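Local coordinates for periplasmic binding protein (Agrobacterium tumefaciens str. B6, PDB 5L9G) that binds the opine mannopine in the periplasm and probably hands it to an ABC transporter for uptake into the cell, at residues G31-Q36 and Q54-N59; I50-D55 and M267-E272; A82-A87 and S110-F115; E277-L282 and A289-K294. One frame throughout, in Å; residues are numbered along the deposited sequence.

Contact 1: residues G31-Q36 and Q54-N59; sequences GWQEAQ and QDTFQN. With MO0 (mannopine), chain C.
One side-chain amide, that of Q33, ties the helix to the strand with both hydrogens of its NE2. The first bond runs to Q54 OE1, 3.0 Å from Q33 NE2, nearly straight at 166° and on a lone pair in the carbonyl plane. The second goes to the backbone: D55 O lies 2.9 Å from Q33 NE2, and here the donor stands well above the carbonyl plane. Both acceptors lie close to the plane of the Q33 amide, so the pair fixes the rotation of that group. With CG anti to the backbone N (chi1 -175°) and a bend at chi2, Q33 reaches across to the strand, while the Q54 chain runs alongside it, pointing the other way. Q33 OE1 rests 3.4 Å from T56 CG2 and turns back to accept from G29 N, so a glutamine, donor and acceptor in one flat group, suits this buried place. One residue earlier, the indole of W32 offers a face to mannopine, whose CG lies over the ring centre, 3.4 Å above the plane; Q58 O accepts from mannopine OAC at 3.1 Å. The contact lies within the beta-alpha-beta unit formed by strand 23-27, helix 30-48 and strand 52-56, the helix running nearly antiparallel to the last strand, which pairs in parallel with strand 23-27 through D55 and I25.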
# COMPACT_ATOMS: atom_id res chain seq x y z
N GLY A 31 -2.52 -0.72 12.59
CA GLY A 31 -1.69 -1.92 12.73
C GLY A 31 -0.37 -1.87 11.97
O GLY A 31 0.65 -2.38 12.45
N TRP A 32 -0.40 -1.27 10.78
CA TRP A 32 0.79 -1.14 9.94
C TRP A 32 1.83 -0.22 10.58
O TRP A 32 3.01 -0.58 10.63
CB TRP A 32 0.40 -0.68 8.52
CG TRP A 32 1.53 -0.23 7.62
CD1 TRP A 32 1.56 0.91 6.88
CD2 TRP A 32 2.76 -0.93 7.33
NE1 TRP A 32 2.72 0.97 6.14
CE2 TRP A 32 3.47 -0.15 6.39
CE3 TRP A 32 3.33 -2.14 7.78
CZ2 TRP A 32 4.75 -0.52 5.91
CZ3 TRP A 32 4.60 -2.50 7.32
CH2 TRP A 32 5.29 -1.70 6.38
N GLN A 33 1.39 0.96 11.11
CA GLN A 33 2.31 1.90 11.78
C GLN A 33 2.86 1.27 13.05
O GLN A 33 4.05 1.43 13.34
CB GLN A 33 1.65 3.24 12.07
CG GLN A 33 2.64 4.27 12.66
CD GLN A 33 2.44 5.66 12.15
OE1 GLN A 33 1.87 5.86 11.07
NE2 GLN A 33 2.92 6.65 12.90
N GLU A 34 2.00 0.54 13.79
CA GLU A 34 2.39 -0.15 15.01
C GLU A 34 3.46 -1.22 14.72
O GLU A 34 4.44 -1.32 15.47
CB GLU A 34 1.17 -0.73 15.74
CG GLU A 34 0.31 0.37 16.34
CD GLU A 34 -1.07 -0.00 16.86
OE1 GLU A 34 -1.34 -1.21 17.03
OE2 GLU A 34 -1.88 0.92 17.11
N ALA A 35 3.31 -1.96 13.63
CA ALA A 35 4.28 -2.97 13.22
C ALA A 35 5.64 -2.33 12.90
O ALA A 35 6.67 -2.82 13.34
CB ALA A 35 3.77 -3.74 12.02
N GLN A 36 5.64 -1.22 12.14
CA GLN A 36 6.87 -0.50 11.80
C GLN A 36 7.53 0.05 13.07
O GLN A 36 8.73 -0.11 13.24
CB GLN A 36 6.58 0.65 10.83
CG GLN A 36 6.16 0.19 9.45
CD GLN A 36 5.65 1.36 8.67
OE1 GLN A 36 6.41 2.07 8.04
NE2 GLN A 36 4.35 1.60 8.74
N GLN A 54 6.47 10.25 16.19
CA GLN A 54 5.63 9.70 15.12
C GLN A 54 4.54 10.69 14.70
O GLN A 54 4.06 11.49 15.52
CB GLN A 54 4.91 8.43 15.61
CG GLN A 54 5.78 7.22 15.86
CD GLN A 54 4.91 6.06 16.25
OE1 GLN A 54 4.00 5.64 15.51
NE2 GLN A 54 5.12 5.54 17.45
N ASP A 55 4.11 10.59 13.44
CA ASP A 55 2.96 11.31 12.91
C ASP A 55 2.26 10.35 11.93
O ASP A 55 2.79 9.27 11.65
CB ASP A 55 3.33 12.64 12.26
CG ASP A 55 2.19 13.65 12.20
OD1 ASP A 55 1.06 13.30 12.63
OD2 ASP A 55 2.42 14.81 11.77
N THR A 56 1.05 10.71 11.46
CA THR A 56 0.32 9.85 10.52
C THR A 56 -0.25 10.70 9.41
O THR A 56 -0.55 11.89 9.63
CB THR A 56 -0.82 9.03 11.22
OG1 THR A 56 -1.78 9.95 11.71
CG2 THR A 56 -0.32 8.11 12.37
N PHE A 57 -0.37 10.11 8.21
CA PHE A 57 -0.92 10.77 7.03
C PHE A 57 -1.37 9.70 6.04
O PHE A 57 -0.90 8.55 6.11
CB PHE A 57 0.10 11.72 6.37
CG PHE A 57 1.16 11.06 5.52
CD1 PHE A 57 2.19 10.33 6.11
CD2 PHE A 57 1.11 11.12 4.12
CE1 PHE A 57 3.15 9.69 5.32
CE2 PHE A 57 2.08 10.50 3.34
CZ PHE A 57 3.09 9.77 3.94
N GLN A 58 -2.24 10.07 5.10
CA GLN A 58 -2.75 9.12 4.12
C GLN A 58 -2.35 9.43 2.70
O GLN A 58 -2.22 8.52 1.89
CB GLN A 58 -4.29 9.01 4.18
CG GLN A 58 -4.87 8.58 5.53
CD GLN A 58 -4.31 7.25 6.01
OE1 GLN A 58 -4.13 6.30 5.22
NE2 GLN A 58 -4.01 7.18 7.29
N ASN A 59 -2.22 10.73 2.37
CA ASN A 59 -1.97 11.18 1.00
C ASN A 59 -0.61 11.87 0.86
O ASN A 59 -0.33 12.78 1.64
CB ASN A 59 -3.12 12.11 0.59
CG ASN A 59 -3.23 12.41 -0.89
OD1 ASN A 59 -2.25 12.60 -1.60
ND2 ASN A 59 -4.46 12.49 -1.38
OAB MO0 C . 2.23 7.04 -0.54
CAF MO0 C . 1.32 7.52 0.41
CAG MO0 C . 0.29 6.49 0.84
OAC MO0 C . -0.80 6.53 -0.01
CAH MO0 C . 0.85 5.10 1.05
OAM MO0 C . 1.90 5.11 1.95
CAI MO0 C . -0.18 4.03 1.43
OAD MO0 C . -0.80 4.34 2.64
CAJ MO0 C . 0.40 2.65 1.39
OAE MO0 C . 0.89 2.39 0.11
CAK MO0 C . -0.55 1.54 1.87
N MO0 C . 0.13 0.72 2.88
CA MO0 C . -0.62 -0.51 3.23
C MO0 C . -1.31 -0.33 4.56
O MO0 C . -1.30 0.79 5.11
CB MO0 C . 0.24 -1.75 3.22
CG MO0 C . 1.12 -1.86 4.44
CD MO0 C . 2.29 -2.76 4.24
OE1 MO0 C . 2.21 -4.06 4.75
NE2 MO0 C . 3.34 -2.41 3.67
OXT MO0 C . -1.96 -1.28 5.10

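Contact 2: residues I50-D55 and M267-E272. With EDO (1,2-ethanediol), chain E.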
# COMPACT_ATOMS: atom_id res chain seq x y z
N ILE A 50 19.15 7.54 19.53
CA ILE A 50 18.45 8.73 19.04
C ILE A 50 16.98 8.72 19.51
O ILE A 50 16.46 7.67 19.87
CB ILE A 50 18.58 8.92 17.50
CG1 ILE A 50 17.80 7.84 16.71
CG2 ILE A 50 20.04 9.01 17.04
CD1 ILE A 50 17.26 8.30 15.35
N THR A 51 16.33 9.90 19.51
CA THR A 51 14.92 10.04 19.87
C THR A 51 14.13 10.40 18.62
O THR A 51 14.64 11.10 17.74
CB THR A 51 14.69 11.05 21.01
OG1 THR A 51 15.17 12.34 20.61
CG2 THR A 51 15.31 10.59 22.32
N TYR A 52 12.88 9.92 18.54
CA TYR A 52 12.01 10.16 17.40
C TYR A 52 10.55 10.38 17.83
O TYR A 52 10.12 9.92 18.89
CB TYR A 52 12.14 9.03 16.33
CG TYR A 52 11.55 7.71 16.80
CD1 TYR A 52 12.21 6.94 17.75
CD2 TYR A 52 10.29 7.30 16.39
CE1 TYR A 52 11.63 5.79 18.28
CE2 TYR A 52 9.69 6.16 16.92
CZ TYR A 52 10.37 5.40 17.86
OH TYR A 52 9.85 4.25 18.37
N THR A 53 9.81 11.11 16.99
CA THR A 53 8.40 11.42 17.15
C THR A 53 7.65 10.82 15.95
O THR A 53 8.16 10.87 14.82
CB THR A 53 8.22 12.96 17.27
OG1 THR A 53 8.46 13.35 18.62
CG2 THR A 53 6.82 13.45 16.84
N GLN A 54 6.47 10.25 16.19
CA GLN A 54 5.63 9.70 15.12
C GLN A 54 4.54 10.69 14.70
O GLN A 54 4.06 11.49 15.52
CB GLN A 54 4.91 8.43 15.61
CG GLN A 54 5.78 7.22 15.86
CD GLN A 54 4.91 6.06 16.25
OE1 GLN A 54 4.00 5.64 15.51
NE2 GLN A 54 5.12 5.54 17.45
N ASP A 55 4.11 10.59 13.44
CA ASP A 55 2.96 11.31 12.91
C ASP A 55 2.26 10.35 11.93
O ASP A 55 2.79 9.27 11.65
CB ASP A 55 3.33 12.64 12.26
CG ASP A 55 2.19 13.65 12.20
OD1 ASP A 55 1.06 13.30 12.63
OD2 ASP A 55 2.42 14.81 11.77
N MET A 267 18.69 10.33 7.74
CA MET A 267 19.44 9.48 6.82
C MET A 267 20.05 8.27 7.57
O MET A 267 19.89 7.13 7.12
CB MET A 267 20.53 10.30 6.09
CG MET A 267 20.94 9.73 4.76
SD MET A 267 19.72 9.97 3.43
CE MET A 267 20.10 11.62 2.93
N ARG A 268 20.68 8.52 8.75
CA ARG A 268 21.29 7.49 9.60
C ARG A 268 20.22 6.52 10.10
O ARG A 268 20.43 5.31 10.11
CB ARG A 268 22.00 8.11 10.82
CG ARG A 268 23.20 8.98 10.52
CD ARG A 268 24.17 9.04 11.71
NE ARG A 268 23.54 9.51 12.94
CZ ARG A 268 23.52 8.83 14.09
NH1 ARG A 268 24.09 7.64 14.17
NH2 ARG A 268 22.94 9.35 15.17
N PHE A 269 19.06 7.07 10.51
CA PHE A 269 17.92 6.32 11.04
C PHE A 269 17.35 5.38 9.98
O PHE A 269 17.19 4.18 10.23
CB PHE A 269 16.88 7.31 11.59
CG PHE A 269 15.75 6.73 12.43
CD1 PHE A 269 15.92 5.54 13.13
CD2 PHE A 269 14.56 7.43 12.59
CE1 PHE A 269 14.89 5.03 13.95
CE2 PHE A 269 13.53 6.91 13.39
CZ PHE A 269 13.70 5.72 14.06
N LEU A 270 17.14 5.91 8.75
CA LEU A 270 16.66 5.13 7.61
C LEU A 270 17.64 4.01 7.23
O LEU A 270 17.20 2.90 6.96
CB LEU A 270 16.35 6.04 6.41
CG LEU A 270 15.90 5.34 5.10
CD1 LEU A 270 14.71 4.42 5.33
CD2 LEU A 270 15.63 6.35 4.02
N LYS A 271 18.96 4.29 7.23
CA LYS A 271 19.99 3.28 6.91
C LYS A 271 19.90 2.14 7.94
O LYS A 271 19.79 0.97 7.56
CB LYS A 271 21.40 3.90 6.90
CG LYS A 271 22.49 2.92 6.45
CD LYS A 271 23.84 3.62 6.18
CE LYS A 271 24.83 2.66 5.57
NZ LYS A 271 25.86 3.36 4.75
N GLU A 272 19.86 2.50 9.23
CA GLU A 272 19.77 1.52 10.32
C GLU A 272 18.49 0.67 10.24
O GLU A 272 18.59 -0.55 10.23
CB GLU A 272 19.88 2.22 11.69
CG GLU A 272 20.10 1.28 12.88
CD GLU A 272 21.38 0.48 12.92
OE1 GLU A 272 22.37 0.88 12.28
OE2 GLU A 272 21.42 -0.55 13.63
C1 EDO E . 11.58 3.65 21.66
O1 EDO E . 10.44 4.30 21.11
C2 EDO E . 12.87 4.27 21.06
O2 EDO E . 13.85 3.28 20.85
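I50 and F269 mark the nearest backbone approach, their CA atoms 8.4 Å apart, where the residues leading into a strand pass a helix at a distance that side chains must bridge. The phenyl ring of F269 does most of this. I50 CD1 sits over one face of it, 3.6 Å from F269 CG and 21° off the ring normal through the centroid, a CH-pi contact made by the tip of a branched chain. A chi1 of 69° sets I50 CG1 between the backbone N and the carbonyl carbon, sending CD1 to the ring and CG2 toward R268, whose NH2 lies 3.5 Å away from I50 CG2. The far end of the phenyl ring meets Y52: F269 CZ lies over one face of the tyrosine ring, toward its rim, and Y52 CB is 3.9 Å from F269 CE2. The two ring planes are inclined at 47°, their centroids 5.6 Å apart. Phenylalanine suits the buried spot because it needs no polar partner, whereas the tyrosine carries its hydroxyl to D37 and to a 1,2-ethanediol probably left from crystallisation. The contact thus packs helix 263-273 against the start of strand 52-56. F269 also touches V23 of strand 23-27, Y52 lies against A42 and A45 of helix 30-48, and the next residue of helix 263-273, L270, meets Y254 of strand 240-256.

Contact 3: residues A82-A87 and S110-F115. With MO0 (mannopine), chain C.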
# COMPACT_ATOMS: atom_id res chain seq x y z
N ALA A 82 4.53 3.64 -6.01
CA ALA A 82 3.91 4.29 -7.16
C ALA A 82 3.63 5.78 -6.94
O ALA A 82 3.30 6.47 -7.91
CB ALA A 82 2.65 3.54 -7.60
N ASP A 83 3.79 6.30 -5.69
CA ASP A 83 3.68 7.74 -5.44
C ASP A 83 5.06 8.40 -5.53
O ASP A 83 5.15 9.62 -5.65
CB ASP A 83 3.06 8.04 -4.06
CG ASP A 83 1.55 8.07 -4.07
OD1 ASP A 83 0.96 8.38 -5.13
OD2 ASP A 83 0.95 7.81 -3.01
N GLU A 84 6.13 7.58 -5.46
CA GLU A 84 7.51 8.07 -5.51
C GLU A 84 7.81 8.90 -6.79
O GLU A 84 8.35 10.00 -6.65
CB GLU A 84 8.52 6.91 -5.31
CG GLU A 84 9.98 7.36 -5.27
CD GLU A 84 10.74 7.40 -6.59
OE1 GLU A 84 11.83 8.01 -6.58
OE2 GLU A 84 10.31 6.78 -7.59
N PRO A 85 7.43 8.47 -8.02
CA PRO A 85 7.74 9.31 -9.20
C PRO A 85 7.11 10.71 -9.16
O PRO A 85 7.83 11.68 -9.38
CB PRO A 85 7.24 8.47 -10.38
CG PRO A 85 7.21 7.05 -9.87
CD PRO A 85 6.80 7.19 -8.43
N GLN A 86 5.80 10.82 -8.83
CA GLN A 86 5.14 12.14 -8.78
C GLN A 86 5.64 13.01 -7.61
O GLN A 86 5.73 14.23 -7.77
CB GLN A 86 3.61 12.03 -8.81
CG GLN A 86 2.93 11.36 -7.60
CD GLN A 86 1.43 11.35 -7.75
OE1 GLN A 86 0.81 12.26 -8.32
NE2 GLN A 86 0.81 10.29 -7.27
N ALA A 87 5.99 12.38 -6.46
CA ALA A 87 6.54 13.11 -5.30
C ALA A 87 7.92 13.67 -5.65
O ALA A 87 8.19 14.85 -5.38
CB ALA A 87 6.62 12.20 -4.08
N SER A 110 12.93 -1.69 -6.47
CA SER A 110 12.35 -1.30 -5.17
C SER A 110 13.16 -0.24 -4.40
O SER A 110 12.71 0.24 -3.36
CB SER A 110 12.10 -2.53 -4.31
OG SER A 110 13.29 -3.01 -3.72
N VAL A 111 14.36 0.11 -4.91
CA VAL A 111 15.22 1.13 -4.31
C VAL A 111 15.56 2.15 -5.40
O VAL A 111 16.15 1.78 -6.42
CB VAL A 111 16.48 0.54 -3.62
CG1 VAL A 111 17.39 1.65 -3.07
CG2 VAL A 111 16.11 -0.45 -2.51
N THR A 112 15.16 3.42 -5.22
CA THR A 112 15.44 4.49 -6.19
C THR A 112 16.43 5.44 -5.53
O THR A 112 16.83 5.19 -4.38
CB THR A 112 14.14 5.22 -6.62
OG1 THR A 112 13.72 6.09 -5.56
CG2 THR A 112 13.00 4.28 -7.03
N ASP A 113 16.81 6.55 -6.21
CA ASP A 113 17.70 7.55 -5.60
C ASP A 113 17.00 8.34 -4.46
O ASP A 113 17.66 9.12 -3.77
CB ASP A 113 18.22 8.53 -6.67
CG ASP A 113 17.17 9.34 -7.42
OD1 ASP A 113 15.98 9.30 -7.02
OD2 ASP A 113 17.53 10.03 -8.39
N SER A 114 15.66 8.14 -4.28
CA SER A 114 14.86 8.88 -3.30
C SER A 114 13.95 8.00 -2.43
O SER A 114 13.11 8.54 -1.71
CB SER A 114 14.01 9.90 -4.04
OG SER A 114 14.82 10.75 -4.83
N PHE A 115 14.09 6.68 -2.51
CA PHE A 115 13.18 5.76 -1.83
C PHE A 115 13.85 4.42 -1.56
O PHE A 115 14.54 3.89 -2.44
CB PHE A 115 11.96 5.56 -2.76
CG PHE A 115 10.92 4.50 -2.43
CD1 PHE A 115 11.09 3.18 -2.84
CD2 PHE A 115 9.75 4.84 -1.77
CE1 PHE A 115 10.12 2.21 -2.55
CE2 PHE A 115 8.77 3.88 -1.51
CZ PHE A 115 8.96 2.58 -1.92
OAB MO0 C . 2.23 7.04 -0.54
CAF MO0 C . 1.32 7.52 0.41
CAG MO0 C . 0.29 6.49 0.84
OAC MO0 C . -0.80 6.53 -0.01
CAH MO0 C . 0.85 5.10 1.05
OAM MO0 C . 1.90 5.11 1.95
CAI MO0 C . -0.18 4.03 1.43
OAD MO0 C . -0.80 4.34 2.64
CAJ MO0 C . 0.40 2.65 1.39
OAE MO0 C . 0.89 2.39 0.11
CAK MO0 C . -0.55 1.54 1.87
N MO0 C . 0.13 0.72 2.88
CA MO0 C . -0.62 -0.51 3.23
C MO0 C . -1.31 -0.33 4.56
O MO0 C . -1.30 0.79 5.11
CB MO0 C . 0.24 -1.75 3.22
CG MO0 C . 1.12 -1.86 4.44
CD MO0 C . 2.29 -2.76 4.24
OE1 MO0 C . 2.21 -4.06 4.75
NE2 MO0 C . 3.34 -2.41 3.67
OXT MO0 C . -1.96 -1.28 5.10
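E84 and T112 point at one another, the carboxylate of the helix residue meeting the hydroxyl of the threonine. CG of E84 leaves anti to the backbone N (chi1 -176°) and the chain then bends at chi2, which carries the carboxylate across the gap. T112 OG1 donates to E84 OE1 at 2.9 Å, a bond that is weak in its geometry, while T112 CG2 lies 3.7 Å from E84 OE2, so both branches of the threonine face the same acid. Nearer the backbone, E84 CG packs against F115 CB at 3.7 Å; the two side chains pass at a slant, with the carboxylate and phenyl planes 51° apart. Threonine serves here through its two kinds of branch, and its hydroxyl works twice: OG1 also accepts from S114 N at 3.1 Å, forming an ST turn between the weak strand 111-112 and strand 115-128. Elsewhere on the 82-87 segment, D83 OD2 accepts from mannopine OAB at 2.9 Å, and Q86 NE2 bonds to D83 OD1, which probably helps to position the acid that binds the ligand. E84 OE1 and D113 OD1 are only 4.4 Å apart, like charges whose repulsion K88, salt-bridged to both, probably offsets. The lysine is the stronger partner of E84 and probably keeps both acids ionised, making a small charge network from buried E84 to exposed D113.

Contact 4: residues E277-L282 and A289-K294; sequences EYQKDL and APANMK
Two torsions of Q279 aim its amide at the turning chain of 289-294: chi1 of -81° sets CG anti to the carbonyl carbon, and a bend at chi2 (-92°) swings OE1 across. There OE1 takes two successive backbone N-H groups. N292 N approaches at 2.9 Å from Q279 OE1 along a nearly straight line (174°), tilted from the carbonyl plane, whereas A291 N, at 2.8 Å from Q279 OE1, makes a weak bond with a bent angle. P290 CB packs 3.4 Å from Q279 OE1; proline has no N-H of its own to offer and brings a carbon surface instead. A type I beta turn runs from Q279 to L282, and the opposing segment leaves the short strand 289-290 to enter helix 294-299, with N292 OD1 capping K294 N at 3.1 Å. Asparagine fits this place because its short side chain can reach the backbone N-H of K294, two residues on, at the start of the helical turn. N292 CB also lies 3.8 Å from Q279 CG, and the amide planes of the two side chains are turned modestly against each other. The remaining ends reach further into the fold: Q279 NE2 donates to N118 O on strand 115-128, and N292 ND2 to S274 O, just before helix 276-279.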
# COMPACT_ATOMS: atom_id res chain seq x y z
N GLU A 277 18.30 -7.39 10.38
CA GLU A 277 18.08 -7.64 11.81
C GLU A 277 16.77 -7.02 12.34
O GLU A 277 16.25 -7.49 13.35
CB GLU A 277 19.30 -7.21 12.65
CG GLU A 277 19.54 -5.71 12.70
CD GLU A 277 20.93 -5.31 13.16
OE1 GLU A 277 21.12 -5.04 14.37
OE2 GLU A 277 21.82 -5.25 12.29
N TYR A 278 16.28 -5.94 11.69
CA TYR A 278 15.02 -5.27 12.05
C TYR A 278 13.90 -5.76 11.16
O TYR A 278 12.81 -6.06 11.66
CB TYR A 278 15.15 -3.74 11.96
CG TYR A 278 16.30 -3.19 12.77
CD1 TYR A 278 16.25 -3.18 14.16
CD2 TYR A 278 17.46 -2.74 12.15
CE1 TYR A 278 17.33 -2.72 14.92
CE2 TYR A 278 18.53 -2.25 12.89
CZ TYR A 278 18.47 -2.25 14.28
OH TYR A 278 19.53 -1.79 15.02
N GLN A 279 14.17 -5.84 9.84
CA GLN A 279 13.24 -6.30 8.81
C GLN A 279 12.64 -7.69 9.12
O GLN A 279 11.46 -7.91 8.86
CB GLN A 279 13.94 -6.30 7.44
CG GLN A 279 13.98 -4.92 6.79
CD GLN A 279 12.78 -4.73 5.88
OE1 GLN A 279 12.55 -5.51 4.95
NE2 GLN A 279 11.95 -3.73 6.17
N LYS A 280 13.44 -8.59 9.73
CA LYS A 280 13.00 -9.94 10.10
C LYS A 280 11.77 -9.94 11.04
O LYS A 280 10.97 -10.87 10.98
CB LYS A 280 14.16 -10.76 10.72
CG LYS A 280 14.54 -10.36 12.15
CD LYS A 280 15.69 -11.18 12.75
CE LYS A 280 15.58 -11.28 14.26
NZ LYS A 280 15.65 -9.97 14.94
N ASP A 281 11.64 -8.90 11.89
CA ASP A 281 10.56 -8.77 12.88
C ASP A 281 9.31 -8.07 12.37
O ASP A 281 8.27 -8.10 13.05
CB ASP A 281 11.06 -8.06 14.14
CG ASP A 281 12.12 -8.85 14.86
OD1 ASP A 281 11.90 -10.06 15.10
OD2 ASP A 281 13.18 -8.27 15.18
N LEU A 282 9.39 -7.43 11.19
CA LEU A 282 8.25 -6.70 10.62
C LEU A 282 6.93 -7.52 10.56
O LEU A 282 5.89 -6.97 10.93
CB LEU A 282 8.62 -6.12 9.24
CG LEU A 282 7.73 -5.01 8.71
CD1 LEU A 282 7.55 -3.86 9.73
CD2 LEU A 282 8.27 -4.50 7.35
N ALA A 289 5.20 -8.44 4.35
CA ALA A 289 6.36 -9.20 3.88
C ALA A 289 7.56 -8.27 3.87
O ALA A 289 7.48 -7.22 3.25
CB ALA A 289 6.11 -9.72 2.47
N PRO A 290 8.68 -8.61 4.55
CA PRO A 290 9.86 -7.72 4.51
C PRO A 290 10.43 -7.58 3.10
O PRO A 290 10.29 -8.52 2.30
CB PRO A 290 10.86 -8.40 5.46
CG PRO A 290 10.45 -9.83 5.49
CD PRO A 290 8.94 -9.82 5.35
N ALA A 291 11.02 -6.42 2.76
CA ALA A 291 11.61 -6.22 1.42
C ALA A 291 13.08 -6.66 1.39
O ALA A 291 13.58 -7.04 0.34
CB ALA A 291 11.49 -4.76 1.00
N ASN A 292 13.77 -6.61 2.54
CA ASN A 292 15.17 -7.03 2.63
C ASN A 292 15.25 -8.57 2.58
O ASN A 292 14.83 -9.24 3.53
CB ASN A 292 15.83 -6.47 3.89
CG ASN A 292 17.33 -6.63 3.93
OD1 ASN A 292 17.91 -7.55 3.36
ND2 ASN A 292 18.00 -5.73 4.63
N MET A 293 15.77 -9.12 1.47
CA MET A 293 15.93 -10.55 1.20
C MET A 293 16.68 -11.29 2.31
O MET A 293 16.39 -12.45 2.58
CB MET A 293 16.67 -10.77 -0.14
CG MET A 293 15.86 -10.39 -1.36
SD MET A 293 16.81 -10.26 -2.91
CE MET A 293 15.44 -10.00 -4.06
N LYS A 294 17.65 -10.61 2.95
CA LYS A 294 18.43 -11.17 4.05
C LYS A 294 17.58 -11.46 5.31
O LYS A 294 17.94 -12.35 6.07
CB LYS A 294 19.63 -10.27 4.39
CG LYS A 294 20.68 -10.17 3.29
CD LYS A 294 21.71 -9.07 3.58
CE LYS A 294 22.89 -9.54 4.42
NZ LYS A 294 23.86 -8.44 4.67

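How the contacts relate
Contacts 1 and 3 both touch mannopine, with centres about 18 Å apart: 31-36 and 54-59 supply the indole of W32 and the carbonyl of Q58, and 82-87 supplies D83 at the sugar-like end. Contact 2 is continuous with contact 1 through strand 52-56, sharing Q54 and D55; the two centres are about 14 Å apart, and contact 2 does not touch the ligand. Contact 4 does not bind mannopine, yet it backs contact 1 directly: L282 CD1 packs 4.0 Å from W32 CZ3 and 3.9 Å from A35 O. It also joins contact 2, where E272 OE2 and Y278 OH, 2.7 Å apart, probably form a hydrogen bond between successive helices. All four reach one mixed sheet.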